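PmoD (Methylocystis sp. ATCC 49242, PDB 6CPD) binds copper(I) through a periplasmic cupredoxin-like domain and probably takes part in copper handling linked to methane oxidation. Local coordinates at residues I40-I45 with T92-H97; L57-D62 with T79-P84; G107-T112 with A121-M126. All blocks are in the same frame, centred on the assembly; numbering follows the deposited sequence.

Contact 1 of 3, residues I40-I45 with T92-H97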
loop_
_atom_site.group_PDB
_atom_site.type_symbol
_atom_site.label_atom_id
_atom_site.label_comp_id
_atom_site.label_asym_id
_atom_site.label_seq_id
_atom_site.Cartn_x
_atom_site.Cartn_y
_atom_site.Cartn_z
ATOM N N ILE B 40 -10.505 -11.312 5.017
ATOM C CA ILE B 40 -11.354 -10.156 4.884
ATOM C C ILE B 40 -10.548 -9.036 4.263
ATOM O O ILE B 40 -9.479 -8.697 4.760
ATOM C CB ILE B 40 -11.920 -9.715 6.243
ATOM C CG1 ILE B 40 -12.804 -10.824 6.814
ATOM C CG2 ILE B 40 -12.673 -8.379 6.107
ATOM C CD1 ILE B 40 -13.196 -10.599 8.262
ATOM N N MET B 41 -11.070 -8.471 3.180
ATOM C CA MET B 41 -10.448 -7.307 2.553
ATOM C C MET B 41 -11.317 -6.073 2.708
ATOM O O MET B 41 -12.464 -6.060 2.251
ATOM C CB MET B 41 -10.183 -7.580 1.076
ATOM C CG MET B 41 -9.383 -8.865 0.849
ATOM S SD MET B 41 -8.909 -9.069 -0.877
ATOM C CE MET B 41 -8.646 -7.353 -1.304
ATOM N N ALA B 42 -10.761 -5.041 3.344
ATOM C CA ALA B 42 -11.481 -3.798 3.581
ATOM C C ALA B 42 -10.972 -2.680 2.671
ATOM O O ALA B 42 -9.760 -2.459 2.570
ATOM C CB ALA B 42 -11.355 -3.388 5.044
ATOM N N PHE B 43 -11.910 -1.981 2.032
ATOM C CA PHE B 43 -11.623 -0.929 1.054
ATOM C C PHE B 43 -12.071 0.418 1.615
ATOM O O PHE B 43 -13.164 0.534 2.170
ATOM C CB PHE B 43 -12.330 -1.215 -0.275
ATOM C CG PHE B 43 -11.855 -2.468 -0.955
ATOM C CD1 PHE B 43 -12.326 -3.706 -0.553
ATOM C CD2 PHE B 43 -10.934 -2.408 -1.984
ATOM C CE1 PHE B 43 -11.876 -4.862 -1.166
ATOM C CE2 PHE B 43 -10.485 -3.555 -2.601
ATOM C CZ PHE B 43 -10.963 -4.786 -2.194
ATOM N N ASP B 44 -11.214 1.426 1.477
ATOM C CA ASP B 44 -11.504 2.776 1.954
ATOM C C ASP B 44 -11.226 3.735 0.785
ATOM O O ASP B 44 -10.075 4.011 0.448
ATOM C CB ASP B 44 -10.620 3.129 3.158
ATOM C CG ASP B 44 -10.865 4.549 3.697
ATOM O OD1 ASP B 44 -11.557 5.368 3.050
ATOM O OD2 ASP B 44 -10.288 4.869 4.760
ATOM N N ILE B 45 -12.276 4.268 0.193
ATOM C CA ILE B 45 -12.139 5.140 -0.958
ATOM C C ILE B 45 -11.713 6.546 -0.542
ATOM O O ILE B 45 -12.434 7.208 0.205
ATOM C CB ILE B 45 -13.464 5.207 -1.728
ATOM C CG1 ILE B 45 -13.874 3.793 -2.178
ATOM C CG2 ILE B 45 -13.336 6.150 -2.889
ATOM C CD1 ILE B 45 -15.323 3.699 -2.645
ATOM N N THR B 92 -16.704 3.164 2.137
ATOM C CA THR B 92 -15.989 2.007 2.657
ATOM C C THR B 92 -16.806 0.746 2.425
ATOM O O THR B 92 -18.033 0.802 2.344
ATOM C CB THR B 92 -15.688 2.135 4.176
ATOM O OG1 THR B 92 -16.918 2.206 4.912
ATOM C CG2 THR B 92 -14.850 3.371 4.468
ATOM N N PHE B 93 -16.123 -0.388 2.300
ATOM C CA PHE B 93 -16.815 -1.682 2.258
ATOM C C PHE B 93 -15.815 -2.799 2.512
ATOM O O PHE B 93 -14.608 -2.595 2.393
ATOM C CB PHE B 93 -17.556 -1.895 0.924
ATOM C CG PHE B 93 -16.654 -1.993 -0.292
ATOM C CD1 PHE B 93 -16.147 -0.853 -0.897
ATOM C CD2 PHE B 93 -16.349 -3.226 -0.849
ATOM C CE1 PHE B 93 -15.345 -0.943 -2.023
ATOM C CE2 PHE B 93 -15.544 -3.323 -1.973
ATOM C CZ PHE B 93 -15.039 -2.186 -2.558
ATOM N N SER B 94 -16.321 -3.976 2.862
ATOM C CA SER B 94 -15.465 -5.134 3.082
ATOM C C SER B 94 -15.976 -6.308 2.266
ATOM O O SER B 94 -17.170 -6.394 1.981
ATOM C CB SER B 94 -15.427 -5.528 4.562
ATOM O OG SER B 94 -14.783 -4.546 5.361
ATOM N N VAL B 95 -15.061 -7.194 1.880
ATOM C CA VAL B 95 -15.427 -8.462 1.268
ATOM C C VAL B 95 -14.725 -9.557 2.065
ATOM O O VAL B 95 -13.654 -9.339 2.642
ATOM C CB VAL B 95 -15.049 -8.542 -0.234
ATOM C CG1 VAL B 95 -15.290 -7.211 -0.907
ATOM C CG2 VAL B 95 -13.619 -8.950 -0.409
ATOM N N GLU B 96 -15.384 -10.701 2.174
ATOM C CA GLU B 96 -14.827 -11.837 2.874
ATOM C C GLU B 96 -14.754 -12.999 1.909
ATOM O O GLU B 96 -15.665 -13.199 1.112
ATOM C CB GLU B 96 -15.674 -12.193 4.106
ATOM C CG GLU B 96 -15.177 -13.403 4.897
ATOM C CD GLU B 96 -15.658 -14.744 4.341
ATOM O OE1 GLU B 96 -16.621 -14.762 3.547
ATOM O OE2 GLU B 96 -15.060 -15.784 4.703
ATOM N N HIS B 97 -13.669 -13.754 1.965
ATOM C CA HIS B 97 -13.534 -14.903 1.082
ATOM C C HIS B 97 -12.630 -15.953 1.712
ATOM O O HIS B 97 -11.617 -15.622 2.334
ATOM C CB HIS B 97 -12.976 -14.473 -0.283
ATOM C CG HIS B 97 -12.944 -15.583 -1.289
ATOM N ND1 HIS B 97 -14.086 -16.178 -1.773
ATOM C CD2 HIS B 97 -11.906 -16.224 -1.882
ATOM C CE1 HIS B 97 -13.761 -17.131 -2.630
ATOM N NE2 HIS B 97 -12.440 -17.181 -2.709
#

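Contact 2 of 3, residues L57-D62 with T79-P84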
loop_
_atom_site.group_PDB
_atom_site.type_symbol
_atom_site.label_atom_id
_atom_site.label_comp_id
_atom_site.label_asym_id
_atom_site.label_seq_id
_atom_site.Cartn_x
_atom_site.Cartn_y
_atom_site.Cartn_z
ATOM N N LEU B 57 -15.999 -5.080 -8.281
ATOM C CA LEU B 57 -14.780 -5.792 -7.900
ATOM C C LEU B 57 -14.845 -7.231 -8.388
ATOM O O LEU B 57 -15.826 -7.928 -8.148
ATOM C CB LEU B 57 -14.569 -5.768 -6.376
ATOM C CG LEU B 57 -13.441 -6.677 -5.847
ATOM C CD1 LEU B 57 -12.033 -6.177 -6.217
ATOM C CD2 LEU B 57 -13.563 -6.897 -4.335
ATOM N N ARG B 58 -13.801 -7.661 -9.078
ATOM C CA ARG B 58 -13.646 -9.060 -9.436
ATOM C C ARG B 58 -12.260 -9.526 -9.068
ATOM O O ARG B 58 -11.267 -8.950 -9.508
ATOM C CB ARG B 58 -13.926 -9.278 -10.920
ATOM C CG ARG B 58 -13.725 -10.732 -11.347
ATOM C CD ARG B 58 -13.875 -10.909 -12.832
ATOM N NE ARG B 58 -15.284 -11.060 -13.179
ATOM C CZ ARG B 58 -15.850 -10.565 -14.268
ATOM N NH1 ARG B 58 -15.131 -9.856 -15.116
ATOM N NH2 ARG B 58 -17.136 -10.766 -14.495
ATOM N N ILE B 59 -12.180 -10.568 -8.253
ATOM C CA ILE B 59 -10.872 -11.130 -7.938
ATOM C C ILE B 59 -10.686 -12.385 -8.781
ATOM O O ILE B 59 -11.527 -13.280 -8.764
ATOM C CB ILE B 59 -10.740 -11.449 -6.438
ATOM C CG1 ILE B 59 -10.858 -10.164 -5.618
ATOM C CG2 ILE B 59 -9.393 -12.154 -6.144
ATOM C CD1 ILE B 59 -10.800 -10.401 -4.112
ATOM N N ILE B 60 -9.608 -12.423 -9.552
ATOM C CA ILE B 60 -9.332 -13.578 -10.407
ATOM C C ILE B 60 -8.017 -14.246 -10.049
ATOM O O ILE B 60 -7.101 -13.620 -9.496
ATOM C CB ILE B 60 -9.256 -13.195 -11.905
ATOM C CG1 ILE B 60 -8.118 -12.190 -12.133
ATOM C CG2 ILE B 60 -10.588 -12.611 -12.393
ATOM C CD1 ILE B 60 -7.816 -11.934 -13.596
ATOM N N ARG B 61 -7.933 -15.528 -10.374
ATOM C CA ARG B 61 -6.654 -16.211 -10.418
ATOM C C ARG B 61 -5.855 -15.551 -11.531
ATOM O O ARG B 61 -6.385 -15.272 -12.610
ATOM C CB ARG B 61 -6.857 -17.720 -10.663
ATOM C CG ARG B 61 -7.679 -18.356 -9.534
ATOM C CD ARG B 61 -8.088 -19.787 -9.803
ATOM N NE ARG B 61 -9.206 -19.905 -10.737
ATOM C CZ ARG B 61 -10.492 -19.804 -10.409
ATOM N NH1 ARG B 61 -10.857 -19.562 -9.153
ATOM N NH2 ARG B 61 -11.425 -19.946 -11.344
ATOM N N ASP B 62 -4.590 -15.259 -11.252
ATOM C CA ASP B 62 -3.720 -14.595 -12.209
ATOM C C ASP B 62 -3.314 -15.601 -13.298
ATOM O O ASP B 62 -2.678 -16.599 -12.988
ATOM C CB ASP B 62 -2.476 -14.045 -11.497
ATOM C CG ASP B 62 -1.658 -13.088 -12.377
ATOM O OD1 ASP B 62 -1.759 -13.159 -13.627
ATOM O OD2 ASP B 62 -0.900 -12.266 -11.806
ATOM N N THR B 79 -12.540 -16.588 -12.124
ATOM C CA THR B 79 -13.027 -15.771 -10.999
ATOM C C THR B 79 -13.094 -16.483 -9.650
ATOM O O THR B 79 -13.679 -17.560 -9.533
ATOM C CB THR B 79 -14.412 -15.198 -11.325
ATOM O OG1 THR B 79 -14.259 -14.203 -12.344
ATOM C CG2 THR B 79 -15.058 -14.558 -10.083
ATOM N N GLU B 80 -12.491 -15.859 -8.636
ATOM C CA GLU B 80 -12.581 -16.313 -7.241
ATOM C C GLU B 80 -13.767 -15.686 -6.549
ATOM O O GLU B 80 -14.459 -16.326 -5.766
ATOM C CB GLU B 80 -11.326 -15.957 -6.444
ATOM C CG GLU B 80 -10.152 -16.840 -6.696
ATOM C CD GLU B 80 -10.285 -18.209 -6.042
ATOM O OE1 GLU B 80 -11.059 -18.347 -5.067
ATOM O OE2 GLU B 80 -9.592 -19.140 -6.505
ATOM N N LEU B 81 -13.958 -14.397 -6.808
ATOM C CA LEU B 81 -15.068 -13.675 -6.212
ATOM C C LEU B 81 -15.478 -12.532 -7.119
ATOM O O LEU B 81 -14.634 -11.930 -7.772
ATOM C CB LEU B 81 -14.650 -13.160 -4.827
ATOM C CG LEU B 81 -15.386 -12.037 -4.099
ATOM C CD1 LEU B 81 -15.235 -12.241 -2.609
ATOM C CD2 LEU B 81 -14.822 -10.671 -4.487
ATOM N N HIS B 82 -16.765 -12.213 -7.134
ATOM C CA HIS B 82 -17.265 -11.131 -7.975
ATOM C C HIS B 82 -18.356 -10.339 -7.275
ATOM O O HIS B 82 -19.373 -10.897 -6.890
ATOM C CB HIS B 82 -17.795 -11.670 -9.304
ATOM C CG HIS B 82 -18.195 -10.596 -10.264
ATOM N ND1 HIS B 82 -19.240 -10.737 -11.150
ATOM C CD2 HIS B 82 -17.689 -9.356 -10.476
ATOM C CE1 HIS B 82 -19.368 -9.630 -11.861
ATOM N NE2 HIS B 82 -18.434 -8.779 -11.473
ATOM N N LEU B 83 -18.125 -9.041 -7.091
ATOM C CA LEU B 83 -19.162 -8.142 -6.604
ATOM C C LEU B 83 -19.623 -7.212 -7.715
ATOM O O LEU B 83 -18.840 -6.394 -8.194
ATOM C CB LEU B 83 -18.674 -7.295 -5.431
ATOM C CG LEU B 83 -18.081 -7.875 -4.160
ATOM C CD1 LEU B 83 -17.900 -6.700 -3.205
ATOM C CD2 LEU B 83 -18.976 -8.946 -3.555
ATOM N N PRO B 84 -20.897 -7.318 -8.119
ATOM C CA PRO B 84 -21.425 -6.430 -9.160
ATOM C C PRO B 84 -21.285 -4.952 -8.806
ATOM O O PRO B 84 -21.254 -4.589 -7.628
ATOM C CB PRO B 84 -22.915 -6.818 -9.241
ATOM C CG PRO B 84 -22.971 -8.206 -8.735
ATOM C CD PRO B 84 -21.881 -8.327 -7.692
HETATM O O HOH W 1 -13.568 -20.436 -8.312
HETATM O O HOH W 2 -14.243 -20.265 -10.724
#

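Contact 3 of 3, residues G107-T112 with A121-M126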
loop_
_atom_site.group_PDB
_atom_site.type_symbol
_atom_site.label_atom_id
_atom_site.label_comp_id
_atom_site.label_asym_id
_atom_site.label_seq_id
_atom_site.Cartn_x
_atom_site.Cartn_y
_atom_site.Cartn_z
ATOM N N GLY B 107 -6.978 -8.428 -8.024
ATOM C CA GLY B 107 -8.248 -7.783 -7.770
ATOM C C GLY B 107 -8.449 -6.745 -8.858
ATOM O O GLY B 107 -7.621 -5.848 -9.029
ATOM N N LEU B 108 -9.523 -6.895 -9.623
ATOM C CA LEU B 108 -9.864 -5.938 -10.669
ATOM C C LEU B 108 -10.952 -4.996 -10.186
ATOM O O LEU B 108 -12.084 -5.425 -9.970
ATOM C CB LEU B 108 -10.346 -6.650 -11.929
ATOM C CG LEU B 108 -9.361 -7.628 -12.542
ATOM C CD1 LEU B 108 -10.015 -8.400 -13.686
ATOM C CD2 LEU B 108 -8.168 -6.845 -13.022
ATOM N N VAL B 109 -10.616 -3.727 -10.019
ATOM C CA VAL B 109 -11.589 -2.733 -9.583
ATOM C C VAL B 109 -12.002 -1.913 -10.792
ATOM O O VAL B 109 -11.175 -1.269 -11.431
ATOM C CB VAL B 109 -11.036 -1.791 -8.500
ATOM C CG1 VAL B 109 -12.106 -0.781 -8.089
ATOM C CG2 VAL B 109 -10.535 -2.583 -7.288
ATOM N N THR B 110 -13.280 -1.950 -11.119
ATOM C CA THR B 110 -13.757 -1.231 -12.279
ATOM C C THR B 110 -14.672 -0.100 -11.848
ATOM O O THR B 110 -15.664 -0.329 -11.162
ATOM C CB THR B 110 -14.505 -2.166 -13.243
ATOM O OG1 THR B 110 -13.682 -3.303 -13.530
ATOM C CG2 THR B 110 -14.854 -1.434 -14.543
ATOM N N LEU B 111 -14.320 1.120 -12.245
ATOM C CA LEU B 111 -15.149 2.280 -11.972
ATOM C C LEU B 111 -15.883 2.714 -13.215
ATOM O O LEU B 111 -15.328 2.720 -14.308
ATOM C CB LEU B 111 -14.332 3.461 -11.471
ATOM C CG LEU B 111 -13.762 3.496 -10.067
ATOM C CD1 LEU B 111 -13.193 4.875 -9.909
ATOM C CD2 LEU B 111 -14.844 3.242 -9.034
ATOM N N THR B 112 -17.118 3.138 -13.039
ATOM C CA THR B 112 -17.825 3.696 -14.156
ATOM C C THR B 112 -17.890 5.200 -13.944
ATOM O O THR B 112 -18.543 5.673 -13.010
ATOM C CB THR B 112 -19.248 3.116 -14.289
ATOM O OG1 THR B 112 -19.192 1.683 -14.292
ATOM C CG2 THR B 112 -19.897 3.613 -15.565
ATOM N N ALA B 121 -8.610 -0.797 -12.521
ATOM C CA ALA B 121 -7.302 -0.813 -11.874
ATOM C C ALA B 121 -7.080 -2.196 -11.307
ATOM O O ALA B 121 -8.042 -2.882 -10.951
ATOM C CB ALA B 121 -7.228 0.243 -10.792
ATOM N N GLN B 122 -5.816 -2.614 -11.233
ATOM C CA GLN B 122 -5.466 -3.954 -10.776
ATOM C C GLN B 122 -4.682 -3.860 -9.494
ATOM O O GLN B 122 -3.806 -2.998 -9.369
ATOM C CB GLN B 122 -4.634 -4.707 -11.839
ATOM C CG GLN B 122 -5.230 -4.695 -13.241
ATOM C CD GLN B 122 -4.355 -5.400 -14.281
ATOM O OE1 GLN B 122 -3.347 -6.026 -13.946
ATOM N NE2 GLN B 122 -4.752 -5.308 -15.546
ATOM N N PHE B 123 -5.042 -4.665 -8.502
ATOM C CA PHE B 123 -4.094 -4.870 -7.424
ATOM C C PHE B 123 -3.712 -6.336 -7.404
ATOM O O PHE B 123 -4.567 -7.235 -7.328
ATOM C CB PHE B 123 -4.617 -4.381 -6.083
ATOM C CG PHE B 123 -5.879 -5.018 -5.617
ATOM C CD1 PHE B 123 -5.844 -6.075 -4.721
ATOM C CD2 PHE B 123 -7.113 -4.475 -5.967
ATOM C CE1 PHE B 123 -7.025 -6.643 -4.244
ATOM C CE2 PHE B 123 -8.304 -5.025 -5.480
ATOM C CZ PHE B 123 -8.256 -6.113 -4.617
ATOM N N LYS B 124 -2.408 -6.559 -7.480
ATOM C CA LYS B 124 -1.882 -7.908 -7.598
ATOM C C LYS B 124 -1.446 -8.341 -6.224
ATOM O O LYS B 124 -0.843 -7.561 -5.489
ATOM C CB LYS B 124 -0.721 -7.942 -8.584
ATOM C CG LYS B 124 -1.116 -7.503 -9.976
ATOM C CD LYS B 124 -0.052 -7.858 -10.986
ATOM C CE LYS B 124 -0.503 -7.540 -12.386
ATOM N NZ LYS B 124 0.475 -8.086 -13.362
ATOM N N PHE B 125 -1.777 -9.570 -5.846
ATOM C CA PHE B 125 -1.360 -10.039 -4.536
ATOM C C PHE B 125 -1.153 -11.537 -4.560
ATOM O O PHE B 125 -1.528 -12.221 -5.510
ATOM C CB PHE B 125 -2.382 -9.657 -3.444
ATOM C CG PHE B 125 -3.758 -10.258 -3.626
ATOM C CD1 PHE B 125 -4.680 -9.671 -4.477
ATOM C CD2 PHE B 125 -4.143 -11.395 -2.910
ATOM C CE1 PHE B 125 -5.951 -10.219 -4.636
ATOM C CE2 PHE B 125 -5.417 -11.943 -3.053
ATOM C CZ PHE B 125 -6.321 -11.351 -3.906
ATOM N N MET B 126 -0.557 -12.058 -3.508
ATOM C CA MET B 126 -0.457 -13.496 -3.469
ATOM C C MET B 126 -0.874 -14.055 -2.129
ATOM O O MET B 126 -0.787 -13.388 -1.092
ATOM C CB MET B 126 0.942 -13.926 -3.822
ATOM C CG MET B 126 1.991 -13.611 -2.815
ATOM S SD MET B 126 3.430 -14.529 -3.380
ATOM C CE MET B 126 2.664 -16.132 -3.601
#

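Contact 1 of 3, residues I40-I45 with T92-H97
Met41 and Val95 form a hydrogen-bonded antiparallel pair: Met41 N reaches Val95 O at 2.8 Å, and Val95 N answers to Met41 O. Two residues along, Phe43 and Phe93 repeat the pattern. There Phe43 N gives Phe93 O a nearly straight bond of 2.8 Å (N-H...O 173°), while the return bond from Phe93 N to Phe43 O is longer, at 3.1 Å. Each of these four carbonyl oxygens also takes a CA-H contact, the shortest being Ser94 CA to Met41 O and Thr92 CA to Phe43 O, both 3.2 Å. The alternate residues Ile40, Ala42 and Asp44 make their backbone hydrogen bonds with Phe20, Thr18 and His16 of strand 13-20, so strand 37-45 is an interior strand of an antiparallel sheet in this cupredoxin domain. Met41, Phe43, Phe93 and Val95 all point to the face that meets strand 55-61. On that face the Phe43 and Phe93 rings are almost parallel (planes 6° apart) but offset, with little ring-on-ring overlap. It is Phe43 CB that sits over the Phe93 ring, displaced toward its rim, in a CH-pi contact 3.8 Å from the centroid. With CG between the backbone N and the carbonyl carbon (chi1 65°), the Phe93 side chain turns toward strand 37-45 and its ring comes under Phe43 CB; the ring also stacks with Tyr88. Val95 CG2 touches Met41 CB at 4.0 Å. Across the other face, Ser94 OG lies 3.6 Å from Ala42 CB, and the Ile40 side chain crosses that of Glu96 at a slant, CG1 against CG. Beyond the paired residues, His97 NE2 is satisfied by a hydrogen bond to Glu80 OE1.

Contact 2 of 3, residues L57-D62 with T79-P84
A classic beta bulge sets Glu80 and Leu81 together opposite Ile59, and Ile59 O accepts from both: a 2.8 Å bond from Glu80 N and a weak one of 3.3 Å from Leu81 N. Ile59 N returns a bond to Leu81 O. Strand 79-86 is the outermost strand of its sheet within the chain, and past the bulge Leu57 and Leu83 exchange two backbone bonds in regular antiparallel fashion. Leu81 CD2 packs 4.0 Å from Leu57 CD2 and equally close to Ile59 CD1. On the opposite face, Arg58 NH2 stands 3.6 Å above the His82 ring, toward the rim, with guanidinium and ring planes 37° apart. Arg58 CD passes 3.4 Å from Thr79 OG1, which bonds Leu75 O; Arg58 NH2 has a salt bridge to Glu72 and His82 NE2 a hydrogen bond to Glu56. At the bulge, Arg61 NH1 makes a 3.0 Å salt bridge to Glu80 OE2, which lies in the guanidinium plane but is met from above the carboxylate, the planes being 82° apart. Two waters join this arginine to Thr79 O, one through NH1 and one through NH2; NH2 also bonds Ala77 O.

Contact 3 of 3, residues G107-T112 with A121-M126
Gly107 N donates a 2.8 Å hydrogen bond to Phe123 O, and Gly107 O is held in return by Phe123 N at 2.9 Å. The same oxygen takes a CA-H contact from Gln122. Val109 and Ala121 pair likewise, Ala121 N giving Val109 O a bond of 2.8 Å, so the backbone polar groups of both hydrogen-bonded pairs are satisfied across the contact. The Phe123 ring leans over the glycine. Its CG lies between the backbone N and the carbonyl carbon (chi1 59°), and the ring comes back across the neighbouring strand until Gly107 CA rests over its face, 3.7 Å from the centroid in a CH-pi contact. Having no side chain, Gly107 leaves room for this: a beta carbon would run into Phe123 CZ. Val109 CG2 closes on the edge of the same ring, near its plane, at 3.8 Å from Phe123 CE2. An alanine at Phe123 would probably leave Gly107 CA without its aromatic cover and Val109 CG2 without its contact to CE2, opening a gap in the buried core. Phe125 brings the edge of its own ring toward Gly107 N, with CE1 at 4.0 Å. On the other face of the sheet, Leu108 and Gln122 lie side by side and point the same way, Leu108 CD2 touching Gln122 CG at 3.6 Å, and both rest against Leu68. Met5 of the second subunit packs on Phe123 and Phe125, and Asn4 of that subunit bonds Lys124 N. Strands 103-112 and 118-127 form an antiparallel beta hairpin, here part of one of the two sheets of the cupredoxin-like domain.

How the contacts relate
Contacts 2 and 3 share a sheet: their centres are 9 Å apart, and a probable backbone hydrogen bond of 2.7 Å from Leu108 N to Arg58 O stitches strand 103-112 to strand 55-61. Contact 1 belongs to the other sheet, its centre 13 Å from each of the others, and meets them mainly through side chains. Val95 CG1 packs 3.5 Å from Leu83 CD1 of contact 2, while Met41 CE comes within 3.4 Å of Phe123 CE1 in contact 3. A bound copper(I) ion lies about 10 Å from the Phe123 side chain and about 13 Å from that of Phe43. Met7 and Met9 bind the copper; their strand 7-10 packs on contact 3 through Val8 and Phe10.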